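Local structure of fructokinase (Vibrio cholerae serotype O1, 5EYN) at residues A[20-25]-A[60-65]; A[26-31]-A[99-104]; A[51-56]-A[310-315]; A[141-146]-A[173-178]. The protein phosphorylates fructose with ATP as a fructokinase of the PfkB carbohydrate kinase family, modelled here with fructose, ADP, beryllium trifluoride and calcium. All coordinates share one frame; numbering follows the deposited sequence.

Overall arrangement
Interaction 1 pairs strands 21-24 and 61-68 inside the large nine-stranded sheet, and interaction 4 joins the end of strand 138-142, the neighbour of 21-24 in that sheet, to the loop after strand 168-172; their centres lie about 16 Å apart. Interaction 2, its centre about 19 Å from that of interaction 1, belongs to the separate four-stranded sheet, yet its strand 28-33 is the next one after 21-24 in the chain. Interactions 2 and 4 both touch fructose, so the sugar sits between the two sheets. Interaction 3 ties helix 46-56, which packs on interaction 1, to the C-terminal region. Along the chain the segments of interactions 1, 2 and 3 alternate, while interaction 4 is nested within the loop closed by interaction 3.

Interaction 1 of 4, residues A[20-25]-A[60-65]; sequences RVWLTG and RSAFFG
The side chains of Arg20 and Arg60 cross at one end of these two parallel segments. Starting from Arg20, CB packs on Arg60 CD at 3.8 Å, CG skirts the Arg60 carbonyl oxygen, and CD lies 4.2 Å from Ala62 CB and over one face of the Trp22 indole. The chain then bends at chi3 (-72°), and the guanidinium meets that of Arg60 with the planes 50° apart. NH2 is modelled only 2.8 Å from Arg60 NH1, a doubtfully short approach of two like-charged donors; Arg20 NH1 has its own salt bridge to Glu137. Ala62 CB also sits over the six-membered ring of Trp22, 3.9 Å from its centroid in a CH-pi contact. Further along, Thr24 CB stands over the centre of the Phe64 ring, 3.6 Å from the centroid, while Thr24 OG1 donates to Phe64 O at 2.8 Å. On the other face of the sheet Leu23 CB touches Phe63 CD1. Backbone bonds alternate from Val21 N to Phe64 N. With helix 46-56 covering Val21, Leu23 and Ser61, this is the parallel part of the helix-flanked central sheet of the ribokinase-like alpha/beta fold.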
loop_
_atom_site.group_PDB
_atom_site.type_symbol
_atom_site.label_atom_id
_atom_site.label_comp_id
_atom_site.label_asym_id
_atom_site.label_seq_id
_atom_site.Cartn_x
_atom_site.Cartn_y
_atom_site.Cartn_z
ATOM N N ARG A 20 1.850 -23.019 24.624
ATOM C CA ARG A 20 1.807 -21.773 23.868
ATOM C C ARG A 20 2.395 -21.981 22.488
ATOM O O ARG A 20 3.437 -22.621 22.343
ATOM C CB ARG A 20 2.613 -20.699 24.587
ATOM C CG ARG A 20 2.655 -19.381 23.848
ATOM C CD ARG A 20 3.422 -18.330 24.636
ATOM N NE ARG A 20 2.677 -17.874 25.803
ATOM C CZ ARG A 20 2.967 -18.159 27.071
ATOM N NH1 ARG A 20 4.009 -18.914 27.385
ATOM N NH2 ARG A 20 2.205 -17.682 28.043
ATOM N N VAL A 21 1.709 -21.449 21.483
ATOM C CA VAL A 21 2.232 -21.388 20.125
ATOM C C VAL A 21 2.588 -19.945 19.817
ATOM O O VAL A 21 1.723 -19.066 19.846
ATOM C CB VAL A 21 1.226 -21.906 19.097
ATOM C CG1 VAL A 21 1.829 -21.890 17.695
ATOM C CG2 VAL A 21 0.733 -23.302 19.473
ATOM N N TRP A 22 3.867 -19.709 19.520
ATOM C CA TRP A 22 4.365 -18.411 19.084
ATOM C C TRP A 22 4.318 -18.346 17.574
ATOM O O TRP A 22 4.737 -19.278 16.896
ATOM C CB TRP A 22 5.823 -18.228 19.521
ATOM C CG TRP A 22 6.034 -17.974 20.980
ATOM C CD1 TRP A 22 6.461 -18.878 21.912
ATOM C CD2 TRP A 22 5.849 -16.735 21.683
ATOM N NE1 TRP A 22 6.555 -18.282 23.133
ATOM C CE2 TRP A 22 6.182 -16.970 23.028
ATOM C CE3 TRP A 22 5.423 -15.457 21.308
ATOM C CZ2 TRP A 22 6.110 -15.974 23.997
ATOM C CZ3 TRP A 22 5.351 -14.476 22.268
ATOM C CH2 TRP A 22 5.694 -14.735 23.592
ATOM N N LEU A 23 3.820 -17.227 17.070
ATOM C CA LEU A 23 3.785 -16.916 15.654
ATOM C C LEU A 23 4.627 -15.665 15.449
ATOM O O LEU A 23 4.571 -14.738 16.244
ATOM C CB LEU A 23 2.338 -16.663 15.188
ATOM C CG LEU A 23 1.303 -17.795 15.231
ATOM C CD1 LEU A 23 1.814 -19.062 14.621
ATOM C CD2 LEU A 23 0.850 -18.056 16.667
ATOM N N THR A 24 5.398 -15.639 14.378
ATOM C CA THR A 24 6.156 -14.453 14.047
ATOM C C THR A 24 6.152 -14.238 12.549
ATOM O O THR A 24 6.025 -15.189 11.783
ATOM C CB THR A 24 7.608 -14.553 14.568
ATOM O OG1 THR A 24 8.312 -13.349 14.295
ATOM C CG2 THR A 24 8.379 -15.709 13.930
ATOM N N GLY A 25 6.255 -12.978 12.136
ATOM C CA GLY A 25 6.331 -12.652 10.728
ATOM C C GLY A 25 5.474 -11.459 10.402
ATOM O O GLY A 25 5.467 -10.475 11.139
ATOM N N ARG A 60 -3.778 -21.320 22.780
ATOM C CA ARG A 60 -2.941 -20.287 23.350
ATOM C C ARG A 60 -1.932 -19.846 22.310
ATOM O O ARG A 60 -0.920 -20.497 22.112
ATOM C CB ARG A 60 -2.211 -20.869 24.556
ATOM C CG ARG A 60 -1.475 -19.877 25.400
ATOM C CD ARG A 60 -0.701 -20.640 26.442
ATOM N NE ARG A 60 -0.276 -19.827 27.568
ATOM C CZ ARG A 60 0.419 -20.308 28.590
ATOM N NH1 ARG A 60 0.772 -19.515 29.594
ATOM N NH2 ARG A 60 0.758 -21.590 28.613
ATOM N N SER A 61 -2.207 -18.741 21.642
ATOM C CA SER A 61 -1.295 -18.250 20.622
ATOM C C SER A 61 -0.804 -16.851 20.991
ATOM O O SER A 61 -1.481 -16.086 21.677
ATOM C CB SER A 61 -1.951 -18.283 19.238
ATOM O OG SER A 61 -3.005 -17.365 19.170
ATOM N N ALA A 62 0.402 -16.541 20.540
ATOM C CA ALA A 62 1.054 -15.275 20.846
ATOM C C ALA A 62 1.845 -14.883 19.626
ATOM O O ALA A 62 2.419 -15.744 18.982
ATOM C CB ALA A 62 1.971 -15.423 22.052
ATOM N N PHE A 63 1.879 -13.594 19.315
ATOM C CA PHE A 63 2.519 -13.108 18.101
ATOM C C PHE A 63 3.645 -12.170 18.473
ATOM O O PHE A 63 3.471 -11.318 19.339
ATOM C CB PHE A 63 1.496 -12.347 17.261
ATOM C CG PHE A 63 1.979 -11.956 15.888
ATOM C CD1 PHE A 63 1.676 -12.747 14.801
ATOM C CD2 PHE A 63 2.708 -10.800 15.681
ATOM C CE1 PHE A 63 2.088 -12.407 13.544
ATOM C CE2 PHE A 63 3.132 -10.459 14.415
ATOM C CZ PHE A 63 2.812 -11.264 13.347
ATOM N N PHE A 64 4.805 -12.336 17.842
ATOM C CA PHE A 64 5.856 -11.338 17.944
ATOM C C PHE A 64 6.321 -10.926 16.571
ATOM O O PHE A 64 6.463 -11.748 15.667
ATOM C CB PHE A 64 7.036 -11.772 18.847
ATOM C CG PHE A 64 7.923 -12.877 18.300
ATOM C CD1 PHE A 64 9.106 -12.574 17.625
ATOM C CD2 PHE A 64 7.633 -14.210 18.541
ATOM C CE1 PHE A 64 9.959 -13.588 17.180
ATOM C CE2 PHE A 64 8.482 -15.224 18.088
ATOM C CZ PHE A 64 9.650 -14.902 17.413
ATOM N N GLY A 65 6.530 -9.629 16.410
ATOM C CA GLY A 65 6.907 -9.098 15.119
ATOM C C GLY A 65 6.743 -7.596 15.088
ATOM O O GLY A 65 6.484 -6.963 16.116
#

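Interaction 2 of 4, residues A[26-31]-A[99-104]; sequences DAVVDL and STVVVD. With FRU (beta-D-fructofuranose), chain B.
Asp26 OD1 accepts two hydrogen bonds, one from fructose O1 at 2.6 Å and one at 2.8 Å from a water that is also bonded to Ser99 OG across the contact. A second water repeats the bridge on the backbone, donating to Ala27 O and accepting from Ser99 N. Further along, Asp30 spreads its carboxylate over two sugar hydroxyls: fructose O3 donates to OD1 and O4 to OD2, each at 2.6 Å. This two-pronged grip should hold the carboxylate against rotation. Val28 CG2 and both Val101 methyl groups come up to fructose O3, forming a nonpolar wall beside the polar grip, with Val101 CB 3.5 Å from Asp30 OD1. Strands 28-33 and 99-103 run parallel in the small four-stranded sheet that, as in other ribokinase-like sugar kinases, forms a lid over the sugar. Its backbone bonds run from Val29 N to Ser99 O through to Val103 N and Leu31 O; the one from Leu31 N to Val101 O is 2.7 Å long and almost straight at 179°. The face away from the sugar carries Val29, Leu31, Thr100 and Val102. There Leu31 CD1 packs 3.7 Å from Thr100 CG2, the two side chains crossing at a slant, and Leu31 also meets Leu31 of the second subunit, placing this face of the lid at the dimer contact.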
loop_
_atom_site.group_PDB
_atom_site.type_symbol
_atom_site.label_atom_id
_atom_site.label_comp_id
_atom_site.label_asym_id
_atom_site.label_seq_id
_atom_site.Cartn_x
_atom_site.Cartn_y
_atom_site.Cartn_z
ATOM N N ASP A 26 4.748 -11.563 9.299
ATOM C CA ASP A 26 4.016 -10.436 8.733
ATOM C C ASP A 26 2.536 -10.472 9.030
ATOM O O ASP A 26 1.846 -11.384 8.614
ATOM C CB ASP A 26 4.228 -10.357 7.218
ATOM C CG ASP A 26 3.802 -11.614 6.459
ATOM O OD1 ASP A 26 3.164 -11.453 5.372
ATOM O OD2 ASP A 26 4.131 -12.751 6.886
ATOM N N ALA A 27 2.091 -9.465 9.764
ATOM C CA ALA A 27 0.685 -9.109 9.837
ATOM C C ALA A 27 0.431 -8.097 8.724
ATOM O O ALA A 27 1.182 -7.140 8.568
ATOM C CB ALA A 27 0.356 -8.528 11.202
ATOM N N VAL A 28 -0.596 -8.324 7.916
ATOM C CA VAL A 28 -0.801 -7.524 6.728
ATOM C C VAL A 28 -2.255 -7.179 6.562
ATOM O O VAL A 28 -3.126 -7.883 7.059
ATOM C CB VAL A 28 -0.348 -8.246 5.458
ATOM C CG1 VAL A 28 0.943 -9.046 5.670
ATOM C CG2 VAL A 28 -1.411 -9.107 4.884
ATOM N N VAL A 29 -2.505 -6.090 5.854
ATOM C CA VAL A 29 -3.853 -5.811 5.385
ATOM C C VAL A 29 -3.989 -6.317 3.961
ATOM O O VAL A 29 -3.266 -5.882 3.056
ATOM C CB VAL A 29 -4.225 -4.311 5.502
ATOM C CG1 VAL A 29 -5.509 -4.013 4.758
ATOM C CG2 VAL A 29 -4.354 -3.916 6.967
ATOM N N ASP A 30 -4.907 -7.269 3.789
ATOM C CA ASP A 30 -5.270 -7.789 2.484
ATOM C C ASP A 30 -6.451 -6.972 1.951
ATOM O O ASP A 30 -7.526 -6.904 2.568
ATOM C CB ASP A 30 -5.701 -9.259 2.570
ATOM C CG ASP A 30 -4.555 -10.227 2.839
ATOM O OD1 ASP A 30 -3.404 -9.956 2.438
ATOM O OD2 ASP A 30 -4.853 -11.309 3.397
ATOM N N LEU A 31 -6.257 -6.358 0.799
ATOM C CA LEU A 31 -7.304 -5.608 0.120
ATOM C C LEU A 31 -7.948 -6.548 -0.887
ATOM O O LEU A 31 -7.336 -6.942 -1.873
ATOM C CB LEU A 31 -6.674 -4.388 -0.558
ATOM C CG LEU A 31 -6.051 -3.369 0.388
ATOM C CD1 LEU A 31 -5.228 -2.354 -0.394
ATOM C CD2 LEU A 31 -7.093 -2.677 1.243
ATOM N N SER A 99 2.699 -4.016 5.913
ATOM C CA SER A 99 2.473 -4.703 4.660
ATOM C C SER A 99 1.021 -4.543 4.197
ATOM O O SER A 99 0.080 -4.714 4.973
ATOM C CB SER A 99 2.798 -6.177 4.812
ATOM O OG SER A 99 2.622 -6.844 3.579
ATOM N N THR A 100 0.877 -4.238 2.917
ATOM C CA THR A 100 -0.399 -4.009 2.260
ATOM C C THR A 100 -0.409 -4.817 0.988
ATOM O O THR A 100 0.438 -4.628 0.124
ATOM C CB THR A 100 -0.570 -2.527 1.938
ATOM O OG1 THR A 100 -0.467 -1.777 3.139
ATOM C CG2 THR A 100 -1.921 -2.252 1.312
ATOM N N VAL A 101 -1.376 -5.724 0.882
ATOM C CA VAL A 101 -1.390 -6.690 -0.186
ATOM C C VAL A 101 -2.703 -6.574 -0.946
ATOM O O VAL A 101 -3.782 -6.528 -0.355
ATOM C CB VAL A 101 -1.232 -8.105 0.387
ATOM C CG1 VAL A 101 -1.425 -9.159 -0.682
ATOM C CG2 VAL A 101 0.129 -8.254 1.044
ATOM N N VAL A 102 -2.618 -6.503 -2.265
ATOM C CA VAL A 102 -3.807 -6.468 -3.118
ATOM C C VAL A 102 -4.073 -7.873 -3.643
ATOM O O VAL A 102 -3.190 -8.528 -4.190
ATOM C CB VAL A 102 -3.625 -5.482 -4.282
ATOM C CG1 VAL A 102 -4.846 -5.474 -5.184
ATOM C CG2 VAL A 102 -3.348 -4.091 -3.742
ATOM N N VAL A 103 -5.288 -8.357 -3.427
ATOM C CA VAL A 103 -5.662 -9.711 -3.835
ATOM C C VAL A 103 -6.435 -9.731 -5.159
ATOM O O VAL A 103 -7.338 -8.920 -5.364
ATOM C CB VAL A 103 -6.514 -10.383 -2.741
ATOM C CG1 VAL A 103 -6.900 -11.806 -3.124
ATOM C CG2 VAL A 103 -5.786 -10.368 -1.397
ATOM N N ASP A 104 -6.078 -10.664 -6.040
ATOM C CA ASP A 104 -6.827 -10.944 -7.277
ATOM C C ASP A 104 -7.539 -12.282 -7.105
ATOM O O ASP A 104 -6.898 -13.330 -7.055
ATOM C CB ASP A 104 -5.847 -11.010 -8.454
ATOM C CG ASP A 104 -6.531 -11.235 -9.796
ATOM O OD1 ASP A 104 -5.824 -11.185 -10.830
ATOM O OD2 ASP A 104 -7.756 -11.447 -9.828
HETATM C C1 FRU B . 1.366 -13.037 3.072
HETATM C C2 FRU B . -0.010 -13.421 2.547
HETATM C C3 FRU B . -1.179 -12.566 2.990
HETATM C C4 FRU B . -2.307 -13.526 3.181
HETATM C C5 FRU B . -1.582 -14.777 3.534
HETATM C C6 FRU B . -2.265 -16.041 3.073
HETATM O O1 FRU B . 1.456 -13.233 4.449
HETATM O O2 FRU B . 0.076 -13.387 1.155
HETATM O O3 FRU B . -1.379 -11.573 2.029
HETATM O O4 FRU B . -3.175 -13.177 4.205
HETATM O O5 FRU B . -0.276 -14.716 2.987
HETATM O O6 FRU B . -1.522 -17.184 3.418
HETATM O O HOH W 1 3.830 -9.215 3.830
HETATM O O HOH W 2 3.572 -5.656 8.169
#

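Interaction 3 of 4, residues A[51-56]-A[310-315]; sequences AVAIAR and TALPNQ
The guanidinium of Arg56 offers its edge to the 310-315 segment, with Leu312 O and Thr310 O both near its plane and both held by NH1. The bond to Leu312 O is 2.9 Å long and lies in the carbonyl plane, on a lone pair; the one to Thr310 O is longer, 3.2 Å, and its donor stands above that carbonyl, 71° out of its plane. Arg56 NH2 has a salt bridge to Glu83, so the group is held from two directions and its rotation is probably fixed. A chi2 of -130°, off the usual staggered values, swings CD round to 3.2 Å from Leu312 O. Leu312 points its side chain toward the helix: CD1 packs 3.8 Å from Val52 CG1, and CD2 lies 4.0 Å from Ala53 CB. The last turns of helix 46-56 are thereby joined to the loop between helices 285-302 and 315-322, near the C terminus of the PfkB-type kinase chain. Asn314 is the N-cap of helix 315-322, its OD1 accepting from Ala317 N, and its CA approaches Arg56 O in a CA-H...O contact. Two waters complete the seam. One donates to Ala53 O and to Pro313 O; the other donates to Arg56 O and accepts from Gln315 N at 2.9 Å, linking the end of helix 46-56 to the start of helix 315-322. Beyond them, Gln315 NE2 donates to Leu57 O.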
loop_
_atom_site.group_PDB
_atom_site.type_symbol
_atom_site.label_atom_id
_atom_site.label_comp_id
_atom_site.label_asym_id
_atom_site.label_seq_id
_atom_site.Cartn_x
_atom_site.Cartn_y
_atom_site.Cartn_z
ATOM N N ALA A 51 -2.179 -17.494 13.992
ATOM C CA ALA A 51 -2.385 -17.116 15.383
ATOM C C ALA A 51 -3.872 -17.043 15.689
ATOM O O ALA A 51 -4.334 -17.552 16.704
ATOM C CB ALA A 51 -1.724 -15.782 15.688
ATOM N N VAL A 52 -4.629 -16.387 14.818
ATOM C CA VAL A 52 -6.043 -16.207 15.044
ATOM C C VAL A 52 -6.751 -17.557 14.922
ATOM O O VAL A 52 -7.674 -17.828 15.683
ATOM C CB VAL A 52 -6.607 -15.164 14.079
ATOM C CG1 VAL A 52 -8.123 -15.118 14.126
ATOM C CG2 VAL A 52 -6.050 -13.785 14.424
ATOM N N ALA A 53 -6.330 -18.406 13.986
ATOM C CA ALA A 53 -6.961 -19.708 13.836
ATOM C C ALA A 53 -6.838 -20.492 15.124
ATOM O O ALA A 53 -7.794 -21.129 15.565
ATOM C CB ALA A 53 -6.338 -20.484 12.723
ATOM N N ILE A 54 -5.645 -20.479 15.713
ATOM C CA ILE A 54 -5.412 -21.192 16.960
ATOM C C ILE A 54 -6.282 -20.622 18.084
ATOM O O ILE A 54 -6.926 -21.363 18.827
ATOM C CB ILE A 54 -3.923 -21.145 17.327
ATOM C CG1 ILE A 54 -3.134 -22.000 16.337
ATOM C CG2 ILE A 54 -3.718 -21.638 18.734
ATOM C CD1 ILE A 54 -1.627 -21.794 16.400
ATOM N N ALA A 55 -6.300 -19.302 18.207
ATOM C CA ALA A 55 -7.088 -18.643 19.237
ATOM C C ALA A 55 -8.585 -18.942 19.101
ATOM O O ALA A 55 -9.272 -19.182 20.093
ATOM C CB ALA A 55 -6.828 -17.146 19.222
ATOM N N ARG A 56 -9.078 -18.985 17.872
ATOM C CA ARG A 56 -10.496 -19.240 17.648
ATOM C C ARG A 56 -10.880 -20.629 18.103
ATOM O O ARG A 56 -12.024 -20.857 18.469
ATOM C CB ARG A 56 -10.845 -19.077 16.181
ATOM C CG ARG A 56 -10.789 -17.646 15.729
ATOM C CD ARG A 56 -12.013 -17.247 15.014
ATOM N NE ARG A 56 -11.963 -15.852 14.601
ATOM C CZ ARG A 56 -12.467 -15.396 13.470
ATOM N NH1 ARG A 56 -13.055 -16.224 12.630
ATOM N NH2 ARG A 56 -12.381 -14.112 13.188
ATOM N N THR A 310 -11.751 -14.435 8.289
ATOM C CA THR A 310 -13.174 -14.215 8.554
ATOM C C THR A 310 -13.887 -15.474 9.020
ATOM O O THR A 310 -14.668 -15.424 9.977
ATOM C CB THR A 310 -13.833 -13.666 7.306
ATOM O OG1 THR A 310 -13.053 -12.553 6.839
ATOM C CG2 THR A 310 -15.239 -13.209 7.623
ATOM N N ALA A 311 -13.638 -16.587 8.342
ATOM C CA ALA A 311 -14.359 -17.827 8.607
ATOM C C ALA A 311 -13.521 -18.865 9.341
ATOM O O ALA A 311 -13.866 -20.039 9.382
ATOM C CB ALA A 311 -14.916 -18.389 7.295
ATOM N N LEU A 312 -12.409 -18.437 9.934
ATOM C CA LEU A 312 -11.641 -19.348 10.780
ATOM C C LEU A 312 -12.575 -19.879 11.873
ATOM O O LEU A 312 -13.154 -19.097 12.626
ATOM C CB LEU A 312 -10.431 -18.639 11.381
ATOM C CG LEU A 312 -9.361 -18.230 10.373
ATOM C CD1 LEU A 312 -8.301 -17.390 11.056
ATOM C CD2 LEU A 312 -8.742 -19.470 9.756
ATOM N N PRO A 313 -12.715 -21.211 11.971
ATOM C CA PRO A 313 -13.813 -21.735 12.794
ATOM C C PRO A 313 -13.494 -21.818 14.273
ATOM O O PRO A 313 -12.334 -21.934 14.692
ATOM C CB PRO A 313 -14.030 -23.141 12.223
ATOM C CG PRO A 313 -12.681 -23.547 11.718
ATOM C CD PRO A 313 -12.110 -22.266 11.142
ATOM N N ASN A 314 -14.535 -21.771 15.085
ATOM C CA ASN A 314 -14.431 -22.214 16.468
ATOM C C ASN A 314 -14.712 -23.704 16.538
ATOM O O ASN A 314 -15.041 -24.345 15.537
ATOM C CB ASN A 314 -15.355 -21.405 17.401
ATOM C CG ASN A 314 -16.814 -21.409 16.979
ATOM O OD1 ASN A 314 -17.314 -22.337 16.339
ATOM N ND2 ASN A 314 -17.514 -20.351 17.363
ATOM N N GLN A 315 -14.591 -24.275 17.724
ATOM C CA GLN A 315 -14.783 -25.702 17.865
ATOM C C GLN A 315 -16.214 -26.141 17.539
ATOM O O GLN A 315 -16.397 -27.179 16.922
ATOM C CB GLN A 315 -14.397 -26.161 19.254
ATOM C CG GLN A 315 -12.895 -26.185 19.464
ATOM C CD GLN A 315 -12.490 -26.906 20.718
ATOM O OE1 GLN A 315 -13.219 -27.750 21.232
ATOM N NE2 GLN A 315 -11.309 -26.590 21.220
HETATM O O HOH W 3 -9.772 -21.568 13.521
HETATM O O HOH W 4 -13.400 -22.840 19.880
#

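Interaction 4 of 4, residues A[141-146]-A[173-178]; sequences VCSIAL and PNLREE. With CA (calcium ion), chain C; FRU (beta-D-fructofuranose), chain B; BEF (beryllium trifluoride ion), chain D.
Ser143 and Pro173 bring the two backbones to a CA separation of 4.8 Å, where strand 138-142 gives way to helical backbone angles at 143-145 and the other segment turns through Asn174 in a left-handed conformation (phi/psi 51/59°). Pro173 O accepts twice from Ser143, from N at 2.9 Å and from OG at 2.6 Å, the donors arriving from opposite faces of the carbonyl plane. One water joins Ser143 OG to Arg176 N, and another joins Ile144 N to Asn174 O. Asn174 reaches both ways: ND2 donates in its own amide plane to Cys142 SG at 3.5 Å and also to Asp266, while OD1 binds calcium at 2.3 Å. Ile144 CD1 packs on Arg176 CG, 3.8 Å away, and touches fructose C1. Beyond the bend at chi2 (-72°), Arg176 NE donates to fructose O2 at 3.0 Å, NH2 to fructose O5 and to fluorine F3 of beryllium trifluoride, and NH1 to Leu175 O. As beryllium trifluoride is a familiar phosphoryl mimic, the contact places one amide on the metal and one guanidinium across sugar and mimic, consistent with aligning substrate and phosphoryl group for transfer.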
loop_
_atom_site.group_PDB
_atom_site.type_symbol
_atom_site.label_atom_id
_atom_site.label_comp_id
_atom_site.label_asym_id
_atom_site.label_seq_id
_atom_site.Cartn_x
_atom_site.Cartn_y
_atom_site.Cartn_z
ATOM N N VAL A 141 6.722 -20.304 11.631
ATOM C CA VAL A 141 7.370 -19.348 10.741
ATOM C C VAL A 141 6.977 -19.625 9.295
ATOM O O VAL A 141 6.789 -20.782 8.925
ATOM C CB VAL A 141 8.949 -19.476 10.880
ATOM C CG1 VAL A 141 9.695 -18.564 9.917
ATOM C CG2 VAL A 141 9.385 -19.236 12.316
ATOM N N CYS A 142 6.877 -18.559 8.497
ATOM C CA CYS A 142 6.705 -18.629 7.043
ATOM C C CYS A 142 7.865 -17.935 6.352
ATOM O O CYS A 142 8.624 -17.197 6.981
ATOM C CB CYS A 142 5.387 -17.990 6.599
ATOM S SG CYS A 142 3.906 -18.772 7.288
ATOM N N SER A 143 8.006 -18.157 5.058
ATOM C CA SER A 143 9.204 -17.685 4.387
ATOM C C SER A 143 9.319 -16.185 4.230
ATOM O O SER A 143 10.431 -15.706 4.032
ATOM C CB SER A 143 9.398 -18.355 3.038
ATOM O OG SER A 143 8.446 -17.891 2.122
ATOM N N ILE A 144 8.243 -15.419 4.289
ATOM C CA ILE A 144 8.388 -13.987 4.168
ATOM C C ILE A 144 9.311 -13.473 5.277
ATOM O O ILE A 144 10.058 -12.512 5.078
ATOM C CB ILE A 144 7.025 -13.276 4.142
ATOM C CG1 ILE A 144 6.482 -13.307 2.720
ATOM C CG2 ILE A 144 7.132 -11.825 4.636
ATOM C CD1 ILE A 144 5.134 -12.640 2.564
ATOM N N ALA A 145 9.295 -14.113 6.436
ATOM C CA ALA A 145 10.155 -13.686 7.530
ATOM C C ALA A 145 11.631 -13.858 7.193
ATOM O O ALA A 145 12.477 -13.221 7.806
ATOM C CB ALA A 145 9.812 -14.462 8.791
ATOM N N LEU A 146 11.911 -14.710 6.218
ATOM C CA LEU A 146 13.263 -14.989 5.769
ATOM C C LEU A 146 13.631 -14.203 4.528
ATOM O O LEU A 146 14.715 -14.371 4.005
ATOM C CB LEU A 146 13.380 -16.469 5.431
ATOM C CG LEU A 146 12.863 -17.424 6.508
ATOM C CD1 LEU A 146 13.018 -18.863 6.052
ATOM C CD2 LEU A 146 13.578 -17.192 7.841
ATOM N N PRO A 173 6.601 -22.831 4.195
ATOM C CA PRO A 173 7.267 -21.884 3.295
ATOM C C PRO A 173 6.331 -20.762 2.818
ATOM O O PRO A 173 6.709 -19.600 2.891
ATOM C CB PRO A 173 7.780 -22.790 2.179
ATOM C CG PRO A 173 8.145 -24.068 2.917
ATOM C CD PRO A 173 7.066 -24.216 3.985
ATOM N N ASN A 174 5.134 -21.078 2.357
ATOM C CA ASN A 174 4.183 -20.030 2.024
ATOM C C ASN A 174 4.853 -19.005 1.110
ATOM O O ASN A 174 4.947 -17.811 1.406
ATOM C CB ASN A 174 3.664 -19.358 3.297
ATOM C CG ASN A 174 2.181 -19.310 3.362
ATOM O OD1 ASN A 174 1.489 -19.468 2.349
ATOM N ND2 ASN A 174 1.669 -19.149 4.568
ATOM N N LEU A 175 5.322 -19.496 -0.019
ATOM C CA LEU A 175 6.203 -18.715 -0.857
ATOM C C LEU A 175 5.543 -17.522 -1.490
ATOM O O LEU A 175 4.463 -17.631 -2.064
ATOM C CB LEU A 175 6.796 -19.584 -1.954
ATOM C CG LEU A 175 7.577 -20.799 -1.473
ATOM C CD1 LEU A 175 8.090 -21.587 -2.682
ATOM C CD2 LEU A 175 8.716 -20.404 -0.529
ATOM N N ARG A 176 6.213 -16.381 -1.388
ATOM C CA ARG A 176 5.807 -15.142 -2.025
ATOM C C ARG A 176 7.078 -14.497 -2.577
ATOM O O ARG A 176 7.707 -13.649 -1.930
ATOM C CB ARG A 176 5.115 -14.217 -1.018
ATOM C CG ARG A 176 3.954 -14.855 -0.240
ATOM C CD ARG A 176 2.707 -15.080 -1.081
ATOM N NE ARG A 176 1.642 -15.509 -0.193
ATOM C CZ ARG A 176 1.387 -16.765 0.138
ATOM N NH1 ARG A 176 2.043 -17.773 -0.398
ATOM N NH2 ARG A 176 0.422 -17.020 1.006
ATOM N N GLU A 177 7.473 -14.923 -3.769
ATOM C CA GLU A 177 8.801 -14.594 -4.291
ATOM C C GLU A 177 9.037 -13.104 -4.394
ATOM O O GLU A 177 10.154 -12.649 -4.173
ATOM C CB GLU A 177 9.008 -15.226 -5.674
ATOM C CG GLU A 177 10.406 -15.060 -6.247
ATOM C CD GLU A 177 10.527 -15.722 -7.601
ATOM O OE1 GLU A 177 9.855 -15.266 -8.550
ATOM O OE2 GLU A 177 11.269 -16.716 -7.706
ATOM N N GLU A 178 8.008 -12.329 -4.740
ATOM C CA GLU A 178 8.252 -10.918 -5.028
ATOM C C GLU A 178 8.703 -10.125 -3.806
ATOM O O GLU A 178 9.239 -9.028 -3.938
ATOM C CB GLU A 178 7.037 -10.241 -5.651
ATOM C CG GLU A 178 5.962 -9.854 -4.632
ATOM C CD GLU A 178 5.113 -8.681 -5.128
ATOM O OE1 GLU A 178 5.627 -7.543 -5.349
ATOM O OE2 GLU A 178 3.930 -8.901 -5.326
HETATM CA CA CA C . 0.015 -21.142 1.718
HETATM C C1 FRU B . 1.366 -13.037 3.072
HETATM C C2 FRU B . -0.010 -13.421 2.547
HETATM C C3 FRU B . -1.179 -12.566 2.990
HETATM C C4 FRU B . -2.307 -13.526 3.181
HETATM C C5 FRU B . -1.582 -14.777 3.534
HETATM C C6 FRU B . -2.265 -16.041 3.073
HETATM O O1 FRU B . 1.456 -13.233 4.449
HETATM O O2 FRU B . 0.076 -13.387 1.155
HETATM O O3 FRU B . -1.379 -11.573 2.029
HETATM O O4 FRU B . -3.175 -13.177 4.205
HETATM O O5 FRU B . -0.276 -14.716 2.987
HETATM O O6 FRU B . -1.522 -17.184 3.418
HETATM BE BE BEF D . -2.799 -19.871 1.777
HETATM F F1 BEF D . -3.777 -19.058 0.906
HETATM F F2 BEF D . -2.948 -19.592 3.303
HETATM F F3 BEF D . -1.364 -19.450 1.532
HETATM O O HOH W 5 8.282 -15.734 0.608
HETATM O O HOH W 6 5.583 -16.344 3.740
HETATM O O HOH W 7 1.204 -20.701 -0.356
HETATM O O HOH W 8 -1.697 -22.626 0.850
HETATM O O HOH W 9 1.725 -22.966 2.023
HETATM O O HOH W 10 -0.381 -21.626 4.002
#